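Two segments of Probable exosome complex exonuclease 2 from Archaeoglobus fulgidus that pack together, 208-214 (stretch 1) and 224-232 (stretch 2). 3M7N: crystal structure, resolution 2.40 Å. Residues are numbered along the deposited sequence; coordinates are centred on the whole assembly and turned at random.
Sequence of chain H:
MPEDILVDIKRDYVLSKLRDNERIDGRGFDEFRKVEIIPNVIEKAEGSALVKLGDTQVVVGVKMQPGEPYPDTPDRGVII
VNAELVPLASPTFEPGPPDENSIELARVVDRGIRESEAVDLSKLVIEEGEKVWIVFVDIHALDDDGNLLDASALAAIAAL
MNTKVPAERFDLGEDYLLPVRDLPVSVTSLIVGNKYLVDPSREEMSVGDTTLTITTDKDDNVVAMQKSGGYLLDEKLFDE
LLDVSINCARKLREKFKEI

Stretch 1, residues 208-214: GDTTLTI
Stretch 2 224-232: AMQKSGGYL

Residues 211-214 and 224-228 form two neighbouring antiparallel strands, their axes 4.7 Å apart at closest approach and their N-to-C directions 177° apart. Phi and psi are extended throughout: Thr 211 -127/168, Leu 212 -139/129, Thr 213 -117/131 and Ile 214 -126/129; Ala 224 -159/146, Met 225 -145/152, Gln 226 -152/115, Lys 227 -88/135 and Ser 228 -137/143. Thr 211 CA lies 5.3 Å from Ser 228 CA and Thr 213 CA 5.1 Å from Gln 226 CA, both hydrogen-bonded pairs; Leu 212 CA to Lys 227 CA and Ile 214 CA to Met 225 CA, the non-hydrogen-bonded pairs, are each 4.5 Å. Thr 211 N donates to Ser 228 O (2.9 Å) and Ser 228 N to Thr 211 O (3.0 Å); Thr 213 N donates to Gln 226 O (2.8 Å) and Gln 226 N to Thr 213 O (2.9 Å). Between these rungs, CA-H groups also meet carbonyls, as where Met 225 CA lies 3.2 Å from Thr 213 O.

Before the strand, Gly 208 (156/166) follows a helix with a positive phi that suits glycine. Asp 209 (-98/59) and Thr 210 (-119/96) lead into the ladder. Across from Thr 210 lies Gly 229 (109/165), just beyond the last bridged pair: its CA lies 3.2 Å from Asp 209 O, and a CB here would stand 2.1 Å from that oxygen and 2.9 Å from Thr 210 CA. Gly 230 (-89/77) then turns the chain to Tyr 231 (-145/169).

Tyr 231 (chi1 71°, p; chi2 113°) points its CA-to-CB bond toward stretch 1. Its OH donates to Thr 211 O at 2.7 Å, so this carbonyl accepts two hydrogen bonds. Thr 210 (p) sets its CB over one ring face, 4.0 Å from the Tyr 231 centroid, a CH-pi contact suited to an aliphatic carbon.

Thr 211 (p), Thr 213 (m), Gln 226 (t, p, chi3 35°) and Ser 228 (m) share one face. Branched threonines suit extended backbone, and their hydroxyls share a water, 2.7 Å from Thr 211 OG1 and 2.5 Å from Thr 213 OG1. The small Ser 228 side chain packs its CB 3.8 Å from Thr 211 OG1. Long Gln 226 leads its end away from stretch 1, its OE1 hydrogen-bonded elsewhere in the structure.

Leu 212, Ile 214, Met 225 and Lys 227 occupy the other face. Ile 214 (m, t) and Met 225 (m, t, p) make an apolar contact, Ile 214 CG1 to Met 225 CE, at 3.4 Å; the flexible thioether lets the methyl reach its neighbour. Leu 212 (t, chi2 -104°) brings CD2 to 4.1 Å from Lys 227 CB. Lys 227 (t, t, 129°, p) leads its end away from stretch 1, and its NZ donates to Tyr 231 O at 2.7 Å.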

# COMPACT_ATOMS: atom_id res chain seq x y z
N GLY H 208 22.87 16.15 7.25
CA GLY H 208 22.41 15.62 5.98
C GLY H 208 22.89 14.20 5.87
O GLY H 208 23.76 13.79 6.64
N ASP H 209 22.35 13.44 4.93
CA ASP H 209 22.69 12.03 4.83
C ASP H 209 23.76 11.81 3.76
O ASP H 209 23.55 11.06 2.81
CB ASP H 209 21.45 11.20 4.54
CG ASP H 209 21.66 9.72 4.80
OD1 ASP H 209 22.77 9.33 5.25
OD2 ASP H 209 20.71 8.92 4.56
N THR H 210 24.90 12.46 3.92
CA THR H 210 25.91 12.52 2.86
C THR H 210 27.20 11.87 3.35
O THR H 210 28.02 12.50 4.04
CB THR H 210 26.18 13.97 2.52
OG1 THR H 210 26.38 14.69 3.73
CG2 THR H 210 24.99 14.56 1.81
N THR H 211 27.38 10.61 3.00
CA THR H 211 28.45 9.83 3.57
C THR H 211 29.35 9.14 2.54
O THR H 211 29.05 9.06 1.34
CB THR H 211 27.90 8.76 4.53
OG1 THR H 211 27.13 7.80 3.79
CG2 THR H 211 27.04 9.39 5.64
N LEU H 212 30.46 8.62 3.05
CA LEU H 212 31.37 7.81 2.25
C LEU H 212 31.82 6.66 3.13
O LEU H 212 32.21 6.85 4.28
CB LEU H 212 32.53 8.68 1.75
CG LEU H 212 33.56 8.27 0.68
CD1 LEU H 212 34.87 7.90 1.30
CD2 LEU H 212 33.08 7.19 -0.29
N THR H 213 31.70 5.45 2.61
CA THR H 213 32.13 4.26 3.32
C THR H 213 33.26 3.57 2.55
O THR H 213 33.15 3.35 1.35
CB THR H 213 30.96 3.25 3.48
OG1 THR H 213 29.92 3.84 4.27
CG2 THR H 213 31.45 2.01 4.17
N ILE H 214 34.34 3.24 3.25
CA ILE H 214 35.43 2.48 2.65
C ILE H 214 35.70 1.26 3.51
O ILE H 214 35.87 1.38 4.73
CB ILE H 214 36.73 3.31 2.52
CG1 ILE H 214 36.53 4.46 1.54
CG2 ILE H 214 37.89 2.43 2.01
CD1 ILE H 214 37.52 5.55 1.68
N ALA H 224 35.64 -2.78 -0.57
CA ALA H 224 34.32 -2.26 -0.92
C ALA H 224 34.33 -0.78 -0.67
O ALA H 224 34.99 -0.31 0.25
CB ALA H 224 33.24 -2.93 -0.08
N MET H 225 33.62 -0.02 -1.49
CA MET H 225 33.42 1.38 -1.18
C MET H 225 32.03 1.78 -1.63
O MET H 225 31.48 1.23 -2.59
CB MET H 225 34.45 2.28 -1.86
CG MET H 225 35.92 1.98 -1.55
SD MET H 225 37.03 2.92 -2.64
CE MET H 225 36.82 4.49 -1.89
N GLN H 226 31.48 2.78 -0.95
CA GLN H 226 30.14 3.23 -1.23
C GLN H 226 30.00 4.71 -0.85
O GLN H 226 30.11 5.08 0.32
CB GLN H 226 29.16 2.39 -0.42
CG GLN H 226 27.69 2.83 -0.50
CD GLN H 226 27.09 2.57 -1.85
OE1 GLN H 226 27.42 1.57 -2.53
NE2 GLN H 226 26.20 3.46 -2.27
N LYS H 227 29.78 5.56 -1.85
CA LYS H 227 29.33 6.92 -1.60
C LYS H 227 27.77 6.96 -1.54
O LYS H 227 27.11 6.34 -2.37
CB LYS H 227 29.87 7.85 -2.69
CG LYS H 227 29.26 9.23 -2.65
CD LYS H 227 29.87 10.13 -3.71
CE LYS H 227 28.81 10.81 -4.55
NZ LYS H 227 28.05 11.83 -3.85
N SER H 228 27.20 7.65 -0.56
CA SER H 228 25.72 7.72 -0.44
C SER H 228 25.25 9.11 -0.13
O SER H 228 25.88 9.82 0.66
CB SER H 228 25.18 6.83 0.68
OG SER H 228 25.40 5.47 0.42
N GLY H 229 24.11 9.48 -0.72
CA GLY H 229 23.49 10.75 -0.42
C GLY H 229 23.60 11.72 -1.58
O GLY H 229 24.38 11.50 -2.51
N GLY H 230 22.80 12.78 -1.54
CA GLY H 230 22.77 13.74 -2.62
C GLY H 230 23.79 14.84 -2.44
O GLY H 230 23.44 15.95 -2.05
N TYR H 231 25.06 14.55 -2.70
CA TYR H 231 26.08 15.57 -2.62
C TYR H 231 27.13 15.35 -3.69
O TYR H 231 27.16 14.30 -4.34
CB TYR H 231 26.74 15.55 -1.24
CG TYR H 231 27.64 14.35 -0.94
CD1 TYR H 231 29.02 14.51 -0.79
CD2 TYR H 231 27.12 13.07 -0.79
CE1 TYR H 231 29.85 13.44 -0.48
CE2 TYR H 231 27.94 11.98 -0.48
CZ TYR H 231 29.32 12.18 -0.32
OH TYR H 231 30.18 11.14 -0.03
N LEU H 232 28.00 16.33 -3.87
CA LEU H 232 29.13 16.15 -4.76
C LEU H 232 30.41 15.95 -3.95
O LEU H 232 30.72 16.72 -3.06
CB LEU H 232 29.23 17.34 -5.72
CG LEU H 232 28.07 17.43 -6.74
CD1 LEU H 232 28.12 18.74 -7.51
CD2 LEU H 232 28.05 16.25 -7.70
O HOH W 1 28.38 5.52 3.13